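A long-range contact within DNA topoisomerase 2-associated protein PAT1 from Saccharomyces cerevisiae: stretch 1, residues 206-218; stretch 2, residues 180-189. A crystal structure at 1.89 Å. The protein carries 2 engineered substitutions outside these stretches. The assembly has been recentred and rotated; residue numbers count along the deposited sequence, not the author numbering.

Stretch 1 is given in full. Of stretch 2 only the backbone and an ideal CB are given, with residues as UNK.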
# COMPACT_ATOMS: atom_id res chain seq x y z
N LEU A 206 -2.31 -2.14 0.15
CA LEU A 206 -3.33 -3.17 -0.12
C LEU A 206 -4.73 -2.64 0.20
O LEU A 206 -5.65 -2.91 -0.56
CB LEU A 206 -3.05 -4.48 0.64
CG LEU A 206 -2.03 -5.41 -0.00
CD1 LEU A 206 -1.54 -6.46 0.98
CD2 LEU A 206 -2.61 -6.09 -1.22
N ILE A 207 -4.87 -1.87 1.30
CA ILE A 207 -6.16 -1.28 1.69
C ILE A 207 -6.59 -0.25 0.63
O ILE A 207 -7.72 -0.32 0.16
CB ILE A 207 -6.17 -0.72 3.15
CG1 ILE A 207 -5.94 -1.85 4.18
CG2 ILE A 207 -7.50 0.01 3.46
CD1 ILE A 207 -5.41 -1.40 5.55
N THR A 208 -5.65 0.63 0.19
CA THR A 208 -5.90 1.65 -0.85
C THR A 208 -6.43 1.02 -2.15
O THR A 208 -7.38 1.55 -2.72
CB THR A 208 -4.66 2.50 -1.10
OG1 THR A 208 -4.17 2.96 0.15
CG2 THR A 208 -4.93 3.69 -2.04
N ILE A 209 -5.81 -0.10 -2.59
CA ILE A 209 -6.22 -0.86 -3.78
C ILE A 209 -7.70 -1.32 -3.63
O ILE A 209 -8.48 -1.08 -4.53
CB ILE A 209 -5.27 -2.06 -4.05
CG1 ILE A 209 -3.91 -1.58 -4.60
CG2 ILE A 209 -5.93 -3.10 -4.99
CD1 ILE A 209 -2.79 -2.52 -4.31
N LEU A 210 -8.06 -1.98 -2.49
CA LEU A 210 -9.43 -2.44 -2.23
C LEU A 210 -10.43 -1.29 -2.21
O LEU A 210 -11.47 -1.41 -2.85
CB LEU A 210 -9.56 -3.29 -0.93
CG LEU A 210 -8.81 -4.62 -0.85
CD1 LEU A 210 -9.11 -5.30 0.48
CD2 LEU A 210 -9.20 -5.57 -1.99
N ILE A 211 -10.13 -0.18 -1.48
CA ILE A 211 -11.01 1.00 -1.38
C ILE A 211 -11.23 1.63 -2.76
O ILE A 211 -12.38 1.92 -3.11
CB ILE A 211 -10.50 2.07 -0.37
CG1 ILE A 211 -10.50 1.56 1.08
CG2 ILE A 211 -11.29 3.39 -0.48
CD1 ILE A 211 -9.69 2.54 2.04
N SER A 212 -10.12 1.88 -3.52
CA SER A 212 -10.15 2.47 -4.86
C SER A 212 -10.97 1.62 -5.85
O SER A 212 -11.75 2.18 -6.62
CB SER A 212 -8.74 2.71 -5.39
OG SER A 212 -8.06 3.59 -4.52
N ARG A 213 -10.83 0.28 -5.79
CA ARG A 213 -11.58 -0.64 -6.64
C ARG A 213 -13.08 -0.65 -6.30
O ARG A 213 -13.90 -0.54 -7.21
CB ARG A 213 -10.97 -2.06 -6.62
CG ARG A 213 -11.56 -3.06 -7.64
CD ARG A 213 -11.72 -2.57 -9.09
NE ARG A 213 -10.52 -1.92 -9.62
CZ ARG A 213 -10.48 -1.21 -10.74
NH1 ARG A 213 -11.57 -1.06 -11.48
NH2 ARG A 213 -9.35 -0.64 -11.14
N ALA A 214 -13.42 -0.72 -4.99
CA ALA A 214 -14.79 -0.67 -4.47
C ALA A 214 -15.50 0.62 -4.94
O ALA A 214 -16.64 0.55 -5.39
CB ALA A 214 -14.77 -0.73 -2.94
N ALA A 215 -14.78 1.77 -4.88
CA ALA A 215 -15.28 3.10 -5.29
C ALA A 215 -15.60 3.18 -6.79
O ALA A 215 -16.46 3.97 -7.17
CB ALA A 215 -14.26 4.17 -4.92
N LEU A 216 -14.88 2.41 -7.64
CA LEU A 216 -15.10 2.41 -9.09
C LEU A 216 -16.32 1.58 -9.51
O LEU A 216 -16.91 1.88 -10.55
CB LEU A 216 -13.84 1.98 -9.86
CG LEU A 216 -12.68 2.99 -9.86
CD1 LEU A 216 -11.38 2.32 -10.22
CD2 LEU A 216 -12.94 4.17 -10.78
N ILE A 217 -16.70 0.57 -8.70
CA ILE A 217 -17.87 -0.28 -8.94
C ILE A 217 -19.11 0.57 -8.63
O ILE A 217 -19.45 0.75 -7.45
CB ILE A 217 -17.83 -1.60 -8.10
CG1 ILE A 217 -16.52 -2.42 -8.33
CG2 ILE A 217 -19.09 -2.47 -8.31
CD1 ILE A 217 -16.27 -3.07 -9.76
N LYS A 218 -19.73 1.16 -9.67
CA LYS A 218 -20.92 2.01 -9.56
C LYS A 218 -21.86 1.77 -10.74
O LYS A 218 -21.41 1.59 -11.87
CB LYS A 218 -20.55 3.51 -9.46
CG LYS A 218 -19.79 3.93 -8.20
CD LYS A 218 -20.68 4.08 -6.97
CE LYS A 218 -19.90 3.99 -5.68
NZ LYS A 218 -19.55 2.59 -5.33
N UNK A 180 -17.48 -10.05 -4.77
CA UNK A 180 -16.11 -10.52 -4.58
C UNK A 180 -15.20 -9.49 -3.89
O UNK A 180 -14.52 -9.87 -2.93
CB UNK A 180 -15.51 -10.90 -5.94
N UNK A 181 -15.22 -8.21 -4.33
CA UNK A 181 -14.45 -7.10 -3.73
C UNK A 181 -14.92 -6.87 -2.28
O UNK A 181 -14.07 -6.76 -1.39
CB UNK A 181 -14.61 -5.82 -4.55
N UNK A 182 -16.26 -6.85 -2.06
CA UNK A 182 -16.85 -6.70 -0.72
C UNK A 182 -16.37 -7.83 0.18
O UNK A 182 -15.94 -7.58 1.30
CB UNK A 182 -18.38 -6.69 -0.79
N UNK A 183 -16.34 -9.05 -0.38
CA UNK A 183 -15.83 -10.25 0.29
C UNK A 183 -14.40 -10.08 0.79
O UNK A 183 -14.11 -10.41 1.94
CB UNK A 183 -15.90 -11.45 -0.66
N UNK A 184 -13.51 -9.52 -0.06
CA UNK A 184 -12.09 -9.30 0.30
C UNK A 184 -11.91 -8.25 1.39
O UNK A 184 -11.07 -8.43 2.27
CB UNK A 184 -11.30 -8.88 -0.94
N UNK A 185 -12.72 -7.19 1.36
CA UNK A 185 -12.71 -6.12 2.36
C UNK A 185 -13.11 -6.66 3.73
O UNK A 185 -12.45 -6.35 4.74
CB UNK A 185 -13.65 -4.99 1.94
N UNK A 186 -14.17 -7.49 3.77
CA UNK A 186 -14.66 -8.14 4.98
C UNK A 186 -13.63 -9.11 5.52
O UNK A 186 -13.43 -9.14 6.73
CB UNK A 186 -15.98 -8.87 4.71
N UNK A 187 -12.92 -9.84 4.63
CA UNK A 187 -11.83 -10.76 5.01
C UNK A 187 -10.73 -9.99 5.76
O UNK A 187 -10.26 -10.44 6.80
CB UNK A 187 -11.25 -11.45 3.77
N UNK A 188 -10.38 -8.79 5.26
CA UNK A 188 -9.37 -7.92 5.85
C UNK A 188 -9.77 -7.40 7.24
O UNK A 188 -9.02 -7.56 8.19
CB UNK A 188 -9.10 -6.74 4.91
N UNK A 189 -10.97 -6.79 7.34
CA UNK A 189 -11.50 -6.16 8.56
C UNK A 189 -11.78 -7.18 9.70
O UNK A 189 -11.50 -6.88 10.86
CB UNK A 189 -12.79 -5.41 8.22

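The two helices run roughly antiparallel, at 149° between their directions, with axes approaching to 10.1 Å. Stretch 1 turns I207, L210, A214 and I217 to this contact, with the aliphatic start of R213 beside them. No charge or free donor is presented, so shape and apolarity set the rules.

Position 180 has nothing of stretch 1 near its ideal CB; many residues would suit, polar ones included. It is E180, whose OE1 is hydrogen-bonded elsewhere in the structure.

Position 181 points toward stretch 1. Its ideal CB lies 5.1 Å from R213 CG and 5.4 Å from I217 CG1, and its CA sits 6.5 Å from the CA of A214, whose small side chain leaves room. Leucine, isoleucine, methionine or perhaps valine could enter. The residue is I181, and its branches divide the work: CD1 reaches 3.7 Å from I217 CG1 and 3.8 Å from R213 CG, while CG2 packs 4.1 Å from A214 CB. The R213 contact uses methylene carbon, since the end of that arginine leads away.

At 182 the CB points away, so a short side chain would contribute nothing here; a long, flexible apolar one could curl back. M182 does so, with chi1 and chi2 both m, setting its CE 3.7 Å from A214 CB.

Position 183 is out of reach, and an ideal CB would stand only 3.1 Å from E180 O. Its helical phi/psi of -56/-45 does not demand glycine, and nothing of stretch 1 is near enough to choose; the tight spot is at the CB itself, which every other residue would share, so glycine alone avoids it. It is G183.

Position 184 points toward stretch 1, its ideal CB 4.1 Å from L210 CD2. Alanine could already touch; larger aliphatics would also suit. In L184 the CB itself makes the closest contact, 4.1 Å from L210 CD2.

Position 185 points sideways, but its CA lies 6.7 Å from L210 CA, and a branched aliphatic chain could swing inward. L185 fits that description: CD2 lies 3.8 Å from L210 CB and CD1 4.1 Å from A214 CB, so one leucine fork spans two successive turns of stretch 1.

Positions 186 and 187 are out of reach and leave the choice open; they hold L186 and Q187.

Position 188 points toward stretch 1, 4.7 Å from L210 CD1 at its ideal CB, with I207 beyond. Leucine, methionine or isoleucine would be reasonable. L188, chi1 t, brings CD1 to 3.9 Å from I207 CG1, closing this end of the apolar seam.

Position 189 is again out of reach and tolerant; it is I189.

Stretch 2 (180-189) EIMGLLLQLI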
# COMPACT_ATOMS: atom_id res chain seq x y z
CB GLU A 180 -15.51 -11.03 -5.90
CG GLU A 180 -16.10 -12.37 -6.34
CD GLU A 180 -15.91 -12.77 -7.79
OE1 GLU A 180 -15.46 -11.91 -8.59
OE2 GLU A 180 -16.25 -13.92 -8.14
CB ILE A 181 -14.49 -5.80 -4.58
CG1 ILE A 181 -13.86 -6.02 -5.96
CG2 ILE A 181 -13.79 -4.62 -3.85
CD1 ILE A 181 -14.55 -5.27 -7.08
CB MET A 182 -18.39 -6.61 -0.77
CG MET A 182 -18.93 -5.34 -1.44
SD MET A 182 -18.33 -3.78 -0.73
CE MET A 182 -17.46 -3.11 -2.10
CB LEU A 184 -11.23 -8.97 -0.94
CG LEU A 184 -11.13 -10.04 -2.05
CD1 LEU A 184 -10.35 -9.50 -3.24
CD2 LEU A 184 -10.47 -11.32 -1.55
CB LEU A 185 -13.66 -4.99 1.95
CG LEU A 185 -13.08 -3.94 1.01
CD1 LEU A 185 -14.19 -3.29 0.19
CD2 LEU A 185 -12.27 -2.91 1.77
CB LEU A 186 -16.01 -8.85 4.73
CG LEU A 186 -17.25 -7.95 4.66
CD1 LEU A 186 -18.47 -8.75 4.21
CD2 LEU A 186 -17.52 -7.27 6.00
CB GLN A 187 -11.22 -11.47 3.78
CG GLN A 187 -12.05 -12.62 3.20
CD GLN A 187 -12.08 -13.87 4.05
OE1 GLN A 187 -11.09 -14.28 4.66
NE2 GLN A 187 -13.23 -14.54 4.06
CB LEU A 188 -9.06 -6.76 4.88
CG LEU A 188 -8.07 -5.71 5.34
CD1 LEU A 188 -6.93 -5.58 4.38
CD2 LEU A 188 -8.75 -4.37 5.53
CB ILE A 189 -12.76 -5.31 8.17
CG1 ILE A 189 -12.38 -4.17 7.19
CG2 ILE A 189 -13.49 -4.75 9.37
CD1 ILE A 189 -13.58 -3.69 6.26
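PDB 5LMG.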